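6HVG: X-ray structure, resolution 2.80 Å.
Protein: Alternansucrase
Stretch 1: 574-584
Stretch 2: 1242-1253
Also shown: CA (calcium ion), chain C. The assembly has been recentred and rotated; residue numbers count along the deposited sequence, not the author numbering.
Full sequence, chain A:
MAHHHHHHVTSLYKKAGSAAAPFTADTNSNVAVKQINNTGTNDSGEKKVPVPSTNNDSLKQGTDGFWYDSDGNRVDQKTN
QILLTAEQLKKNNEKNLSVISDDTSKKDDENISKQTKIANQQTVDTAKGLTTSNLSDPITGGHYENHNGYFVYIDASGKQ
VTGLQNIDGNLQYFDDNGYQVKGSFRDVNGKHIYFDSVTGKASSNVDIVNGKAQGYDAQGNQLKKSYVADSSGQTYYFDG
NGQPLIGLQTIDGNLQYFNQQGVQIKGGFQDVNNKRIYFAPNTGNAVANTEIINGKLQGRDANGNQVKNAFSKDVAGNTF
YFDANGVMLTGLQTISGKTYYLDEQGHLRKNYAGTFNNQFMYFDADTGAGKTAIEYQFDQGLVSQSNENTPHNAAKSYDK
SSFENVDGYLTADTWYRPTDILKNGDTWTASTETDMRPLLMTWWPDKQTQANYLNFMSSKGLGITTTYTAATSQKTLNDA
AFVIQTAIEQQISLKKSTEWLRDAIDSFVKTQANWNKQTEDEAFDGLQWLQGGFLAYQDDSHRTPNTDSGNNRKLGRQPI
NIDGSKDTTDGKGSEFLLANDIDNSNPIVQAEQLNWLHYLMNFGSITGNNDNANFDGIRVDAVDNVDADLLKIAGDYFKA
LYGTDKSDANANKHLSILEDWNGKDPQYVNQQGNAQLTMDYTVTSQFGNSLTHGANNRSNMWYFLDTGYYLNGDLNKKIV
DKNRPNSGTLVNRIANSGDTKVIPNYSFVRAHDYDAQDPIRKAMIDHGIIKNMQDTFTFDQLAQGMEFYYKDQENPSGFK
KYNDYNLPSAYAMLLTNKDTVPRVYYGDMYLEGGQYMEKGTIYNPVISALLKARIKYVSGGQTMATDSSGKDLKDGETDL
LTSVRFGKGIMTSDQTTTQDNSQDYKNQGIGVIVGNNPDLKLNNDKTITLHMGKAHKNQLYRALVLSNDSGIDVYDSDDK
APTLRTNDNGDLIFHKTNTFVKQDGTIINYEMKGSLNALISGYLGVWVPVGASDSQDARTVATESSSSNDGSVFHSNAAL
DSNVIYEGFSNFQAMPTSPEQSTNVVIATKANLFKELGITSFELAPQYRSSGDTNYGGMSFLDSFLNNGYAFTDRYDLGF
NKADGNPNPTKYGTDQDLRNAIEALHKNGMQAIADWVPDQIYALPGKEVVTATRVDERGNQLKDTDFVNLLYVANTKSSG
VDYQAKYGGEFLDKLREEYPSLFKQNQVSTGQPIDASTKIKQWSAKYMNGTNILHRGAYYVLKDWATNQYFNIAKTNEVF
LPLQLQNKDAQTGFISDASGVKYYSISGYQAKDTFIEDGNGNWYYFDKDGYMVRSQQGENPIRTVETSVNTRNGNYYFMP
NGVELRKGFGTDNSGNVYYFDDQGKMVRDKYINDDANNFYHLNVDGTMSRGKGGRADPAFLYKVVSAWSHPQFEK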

# COMPACT_ATOMS: atom_id res chain seq x y z
N SER A 574 -2.78 -11.19 -7.50
CA SER A 574 -1.95 -10.01 -7.49
C SER A 574 -0.51 -10.48 -7.49
O SER A 574 0.07 -10.66 -6.44
CB SER A 574 -2.25 -9.18 -6.25
OG SER A 574 -3.65 -9.03 -6.08
N GLU A 575 0.05 -10.69 -8.68
CA GLU A 575 1.38 -11.23 -8.86
C GLU A 575 2.44 -10.28 -8.39
O GLU A 575 3.50 -10.70 -7.92
CB GLU A 575 1.60 -11.55 -10.34
CG GLU A 575 2.92 -12.26 -10.69
CD GLU A 575 3.11 -13.61 -10.03
OE1 GLU A 575 2.42 -14.58 -10.45
OE2 GLU A 575 3.96 -13.67 -9.09
N PHE A 576 2.15 -8.99 -8.48
CA PHE A 576 3.15 -7.98 -8.13
C PHE A 576 2.92 -7.46 -6.74
O PHE A 576 1.81 -7.08 -6.42
CB PHE A 576 3.10 -6.83 -9.12
CG PHE A 576 3.45 -7.24 -10.51
CD1 PHE A 576 4.76 -7.28 -10.92
CD2 PHE A 576 2.47 -7.66 -11.37
CE1 PHE A 576 5.09 -7.70 -12.20
CE2 PHE A 576 2.78 -8.07 -12.64
CZ PHE A 576 4.09 -8.09 -13.06
N LEU A 577 3.97 -7.49 -5.94
CA LEU A 577 3.90 -7.14 -4.55
C LEU A 577 4.99 -6.15 -4.26
O LEU A 577 4.71 -4.98 -3.99
CB LEU A 577 4.03 -8.41 -3.69
CG LEU A 577 4.12 -8.27 -2.16
CD1 LEU A 577 2.90 -7.58 -1.58
CD2 LEU A 577 4.27 -9.67 -1.58
N LEU A 578 6.24 -6.59 -4.30
CA LEU A 578 7.38 -5.73 -3.95
C LEU A 578 8.55 -6.04 -4.82
O LEU A 578 8.74 -7.18 -5.26
CB LEU A 578 7.80 -5.92 -2.48
CG LEU A 578 6.87 -5.32 -1.41
CD1 LEU A 578 7.02 -6.01 -0.06
CD2 LEU A 578 7.15 -3.84 -1.22
N ALA A 579 9.36 -5.02 -5.05
CA ALA A 579 10.68 -5.14 -5.67
C ALA A 579 10.64 -5.83 -7.02
O ALA A 579 9.76 -5.53 -7.85
CB ALA A 579 11.67 -5.80 -4.72
N ASN A 580 11.61 -6.71 -7.28
CA ASN A 580 11.65 -7.43 -8.53
C ASN A 580 10.89 -8.70 -8.39
O ASN A 580 11.29 -9.57 -7.64
CB ASN A 580 13.08 -7.77 -8.90
CG ASN A 580 13.90 -6.55 -9.22
OD1 ASN A 580 13.83 -6.01 -10.34
ND2 ASN A 580 14.67 -6.11 -8.27
N ASP A 581 9.78 -8.83 -9.10
CA ASP A 581 8.91 -10.00 -8.96
C ASP A 581 9.48 -11.15 -9.79
O ASP A 581 9.63 -11.04 -10.99
CB ASP A 581 7.48 -9.64 -9.37
CG ASP A 581 6.53 -10.74 -9.16
OD1 ASP A 581 6.07 -10.96 -8.02
OD2 ASP A 581 6.19 -11.39 -10.18
N ILE A 582 9.81 -12.24 -9.12
CA ILE A 582 10.35 -13.44 -9.74
C ILE A 582 9.27 -14.22 -10.51
O ILE A 582 8.16 -14.40 -10.03
CB ILE A 582 11.01 -14.33 -8.67
CG1 ILE A 582 12.27 -13.62 -8.14
CG2 ILE A 582 11.34 -15.72 -9.22
CD1 ILE A 582 12.82 -14.21 -6.86
N ASP A 583 9.62 -14.67 -11.72
CA ASP A 583 8.72 -15.46 -12.55
C ASP A 583 8.72 -16.92 -12.11
O ASP A 583 9.42 -17.77 -12.68
CB ASP A 583 9.12 -15.33 -14.01
CG ASP A 583 8.24 -16.13 -14.95
OD1 ASP A 583 7.12 -16.55 -14.54
OD2 ASP A 583 8.68 -16.35 -16.11
N ASN A 584 7.92 -17.21 -11.08
CA ASN A 584 7.74 -18.59 -10.60
C ASN A 584 6.87 -19.49 -11.50
O ASN A 584 6.69 -20.66 -11.19
CB ASN A 584 7.19 -18.58 -9.17
CG ASN A 584 8.13 -17.88 -8.19
OD1 ASN A 584 9.33 -18.16 -8.13
ND2 ASN A 584 7.60 -16.95 -7.42
N GLN A 1242 23.04 -16.77 -11.76
CA GLN A 1242 22.91 -15.32 -11.85
C GLN A 1242 21.49 -14.96 -12.26
O GLN A 1242 21.00 -15.44 -13.27
CB GLN A 1242 23.89 -14.78 -12.88
CG GLN A 1242 23.93 -13.26 -12.98
CD GLN A 1242 24.85 -12.80 -14.09
OE1 GLN A 1242 24.75 -13.28 -15.22
NE2 GLN A 1242 25.73 -11.86 -13.78
N TRP A 1243 20.82 -14.13 -11.47
CA TRP A 1243 19.51 -13.62 -11.88
C TRP A 1243 19.66 -12.62 -13.01
O TRP A 1243 20.67 -11.94 -13.12
CB TRP A 1243 18.77 -12.95 -10.71
CG TRP A 1243 18.35 -13.91 -9.67
CD1 TRP A 1243 18.91 -14.09 -8.43
CD2 TRP A 1243 17.28 -14.84 -9.76
NE1 TRP A 1243 18.25 -15.09 -7.76
CE2 TRP A 1243 17.26 -15.57 -8.56
CE3 TRP A 1243 16.34 -15.14 -10.75
CZ2 TRP A 1243 16.33 -16.58 -8.32
CZ3 TRP A 1243 15.40 -16.15 -10.50
CH2 TRP A 1243 15.41 -16.85 -9.31
N SER A 1244 18.64 -12.54 -13.85
CA SER A 1244 18.54 -11.53 -14.88
C SER A 1244 17.07 -11.38 -15.27
O SER A 1244 16.24 -12.16 -14.83
CB SER A 1244 19.40 -11.89 -16.07
OG SER A 1244 18.93 -13.07 -16.67
N ALA A 1245 16.76 -10.38 -16.08
CA ALA A 1245 15.38 -9.98 -16.36
C ALA A 1245 14.53 -11.10 -16.92
O ALA A 1245 13.34 -11.16 -16.66
CB ALA A 1245 15.36 -8.80 -17.33
N LYS A 1246 15.13 -12.01 -17.68
CA LYS A 1246 14.36 -13.07 -18.31
C LYS A 1246 13.66 -13.98 -17.29
O LYS A 1246 12.69 -14.65 -17.63
CB LYS A 1246 15.22 -13.89 -19.29
CG LYS A 1246 16.41 -14.63 -18.69
CD LYS A 1246 17.09 -15.45 -19.78
CE LYS A 1246 18.43 -15.99 -19.33
NZ LYS A 1246 19.14 -16.63 -20.46
N TYR A 1247 14.14 -14.00 -16.05
CA TYR A 1247 13.52 -14.77 -14.99
C TYR A 1247 12.58 -13.94 -14.11
O TYR A 1247 12.07 -14.43 -13.10
CB TYR A 1247 14.61 -15.43 -14.14
CG TYR A 1247 15.46 -16.43 -14.90
CD1 TYR A 1247 14.88 -17.45 -15.63
CD2 TYR A 1247 16.85 -16.38 -14.84
CE1 TYR A 1247 15.65 -18.38 -16.32
CE2 TYR A 1247 17.63 -17.30 -15.53
CZ TYR A 1247 17.02 -18.30 -16.27
OH TYR A 1247 17.75 -19.24 -16.96
N MET A 1248 12.27 -12.73 -14.54
CA MET A 1248 11.45 -11.81 -13.74
C MET A 1248 10.16 -11.46 -14.46
O MET A 1248 10.12 -11.36 -15.67
CB MET A 1248 12.22 -10.51 -13.47
CG MET A 1248 13.55 -10.69 -12.73
SD MET A 1248 13.35 -11.11 -11.00
CE MET A 1248 15.00 -11.62 -10.61
N ASN A 1249 9.10 -11.25 -13.68
CA ASN A 1249 7.84 -10.73 -14.20
C ASN A 1249 7.86 -9.23 -14.33
O ASN A 1249 7.23 -8.67 -15.22
CB ASN A 1249 6.69 -11.12 -13.28
CG ASN A 1249 6.39 -12.61 -13.31
OD1 ASN A 1249 6.65 -13.28 -14.30
ND2 ASN A 1249 5.86 -13.13 -12.21
N GLY A 1250 8.58 -8.56 -13.44
CA GLY A 1250 8.63 -7.11 -13.50
C GLY A 1250 9.30 -6.48 -12.32
O GLY A 1250 10.13 -7.12 -11.65
N THR A 1251 8.97 -5.22 -12.08
CA THR A 1251 9.60 -4.42 -11.05
C THR A 1251 8.63 -3.34 -10.58
O THR A 1251 7.70 -2.99 -11.28
CB THR A 1251 10.89 -3.74 -11.56
OG1 THR A 1251 11.40 -2.86 -10.55
CG2 THR A 1251 10.63 -2.93 -12.81
N ASN A 1252 8.87 -2.82 -9.39
CA ASN A 1252 8.26 -1.58 -8.99
C ASN A 1252 8.88 -0.47 -9.85
O ASN A 1252 10.03 -0.57 -10.26
CB ASN A 1252 8.49 -1.30 -7.50
CG ASN A 1252 9.96 -1.21 -7.16
OD1 ASN A 1252 10.73 -2.13 -7.43
ND2 ASN A 1252 10.35 -0.11 -6.55
N ILE A 1253 8.11 0.57 -10.13
CA ILE A 1253 8.59 1.65 -10.97
C ILE A 1253 9.86 2.28 -10.39
O ILE A 1253 9.94 2.52 -9.20
CB ILE A 1253 7.52 2.74 -11.20
CG1 ILE A 1253 7.05 3.36 -9.89
CG2 ILE A 1253 6.36 2.19 -11.98
CD1 ILE A 1253 6.02 4.45 -10.06
CA CA C . 4.87 -12.40 -7.75
O HOH W 1 14.47 -3.53 -11.27
O HOH W 2 6.69 -13.91 -7.78
O HOH W 3 4.95 -15.79 -12.94

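Two chain segments more than 650 residues apart meet as a short antiparallel strand pairing, interrupted by a beta bulge and anchored beside a calcium site that Asp581 shares with Glu575. The axes of strands 580-582 and 1248-1252 approach to 4.6 Å, their directions 163° apart. Asp581 N donates to Gly1250 O (3.1 Å) and Asn1249 N to Asp581 O (2.7 Å); Asn1252 N to Ala579 O (3.2 Å) and Asp583 N to Tyr1247 O (2.8 Å) extend the ladder. The register slips by one residue between Asp581 and Ile582, so Asp581 pairs with Gly1250 but Ile582 with Met1248. Asn1249, the most covered residue here, points toward the first stretch, and its ND2 donates to Asp581 OD2 (2.7 Å). The other carboxylate oxygen, Asp581 OD1, binds calcium at 1.9 Å; Glu575 O and Glu575 OE2 lie 2.2 and 2.1 Å from the same ion, so one side chain serves both metal and strand partner. Phe576 sets its ring edge against the backbone, CE1 3.8 Å from Gly1250 N; a CB on Gly1250 would clash with that CE1. Ile582 makes two apolar contacts, its CG1 4.0 Å from Met1248 SD and its CG2 4.2 Å from Trp1243 CH2. Water 1 donates to Asn580 OD1 (2.7 Å) and Thr1251 OG1 (3.2 Å), and water 3 links Asp583 OD1 (2.8 Å) to Asn1249 ND2 (2.9 Å).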